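Side-chain contact in sperm autoantigenic protein 17 (Danio rerio, PDB 7MY4), which probably uses its docking and dimerization domain to form dimers and bind the helices of A-kinase anchoring proteins, as its relatives in protein kinase A do: residues R13-R16 and G17-N20. Numbering follows the deposited sequence.
Sequences RIPR and GFGN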
# COMPACT_ATOMS: atom_id res chain seq x y z
N ARG A 13 -8.29 -5.70 17.98
CA ARG A 13 -8.77 -4.44 17.45
C ARG A 13 -7.64 -3.77 16.69
O ARG A 13 -6.49 -3.78 17.14
CB ARG A 13 -9.27 -3.54 18.57
CG ARG A 13 -10.42 -4.16 19.35
CD ARG A 13 -11.57 -4.59 18.45
NE ARG A 13 -12.20 -3.48 17.74
CZ ARG A 13 -13.25 -2.78 18.19
NH1 ARG A 13 -13.81 -3.08 19.35
NH2 ARG A 13 -13.73 -1.79 17.46
N ILE A 14 -7.96 -3.21 15.53
CA ILE A 14 -6.93 -2.72 14.61
C ILE A 14 -7.34 -1.36 14.07
O ILE A 14 -8.51 -0.97 14.14
CB ILE A 14 -6.70 -3.72 13.45
CG1 ILE A 14 -8.04 -4.30 12.97
CG2 ILE A 14 -5.77 -4.86 13.87
CD1 ILE A 14 -7.98 -5.01 11.61
N PRO A 15 -6.37 -0.60 13.53
CA PRO A 15 -6.67 0.78 13.12
C PRO A 15 -7.70 0.81 12.01
O PRO A 15 -7.78 -0.09 11.17
CB PRO A 15 -5.32 1.33 12.64
CG PRO A 15 -4.27 0.35 13.06
CD PRO A 15 -4.93 -0.93 13.42
N ARG A 16 -8.47 1.89 11.99
CA ARG A 16 -9.39 2.10 10.89
C ARG A 16 -8.64 2.04 9.57
O ARG A 16 -7.64 2.75 9.37
CB ARG A 16 -10.12 3.43 11.06
CG ARG A 16 -11.09 3.74 9.93
CD ARG A 16 -11.88 5.03 10.16
NE ARG A 16 -12.94 5.15 9.15
CZ ARG A 16 -14.05 4.41 9.14
NH1 ARG A 16 -14.27 3.50 10.08
NH2 ARG A 16 -14.97 4.58 8.20
N GLY A 17 -9.12 1.17 8.68
CA GLY A 17 -8.55 0.96 7.36
C GLY A 17 -7.70 -0.28 7.24
O GLY A 17 -7.52 -0.80 6.12
N PHE A 18 -7.14 -0.77 8.35
CA PHE A 18 -6.30 -1.96 8.29
C PHE A 18 -7.12 -3.19 7.91
O PHE A 18 -6.61 -4.08 7.21
CB PHE A 18 -5.57 -2.15 9.62
CG PHE A 18 -4.50 -3.23 9.58
CD1 PHE A 18 -3.43 -3.13 8.71
CD2 PHE A 18 -4.57 -4.34 10.42
CE1 PHE A 18 -2.45 -4.10 8.67
CE2 PHE A 18 -3.58 -5.32 10.39
CZ PHE A 18 -2.53 -5.20 9.52
N GLY A 19 -8.40 -3.24 8.28
CA GLY A 19 -9.24 -4.32 7.82
C GLY A 19 -9.32 -4.36 6.31
O GLY A 19 -9.17 -5.41 5.69
N ASN A 20 -9.52 -3.21 5.69
CA ASN A 20 -9.54 -3.16 4.24
C ASN A 20 -8.18 -3.54 3.66
O ASN A 20 -8.12 -4.14 2.56
CB ASN A 20 -9.93 -1.75 3.77
CG ASN A 20 -11.41 -1.47 3.93
OD1 ASN A 20 -12.20 -2.34 4.31
ND2 ASN A 20 -11.81 -0.24 3.60
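With chi1 at -171°, CG of Phe18 stands anti to the backbone N, and the CD2 edge of the ring meets the side chain of Ile14. In Ile14, a chi1 of 40° sets CG1 between the backbone N and the carbonyl carbon, and from there CD1 reaches the rim of the ring, close to its plane, 3.7 Å from Phe18 CD2. Ile14 CG2 lies 3.7 Å from Phe18 CD2 as well, somewhat off the ring plane and on the other side of it from CD1, and the two side chains cross at roughly a right angle. Ile14 CD1 extends further to the backbone at Gly19, 3.8 Å from Gly19 N. Residues 15-18 form a type II beta turn leading into helix 18-32, the first of the two helices of this RIIa-type docking and dimerization domain. Its closing bond runs from Phe18 N to Pro15 O, 3.0 Å long and fairly straight at 159°, with the donor standing above the carbonyl plane. Gly17, the N-cap residue, takes the third place of the turn with a positive phi. Alongside the bond, Pro15 CD packs 4.0 Å from Phe18 CB, the proline and phenylalanine side chains pointing the same way.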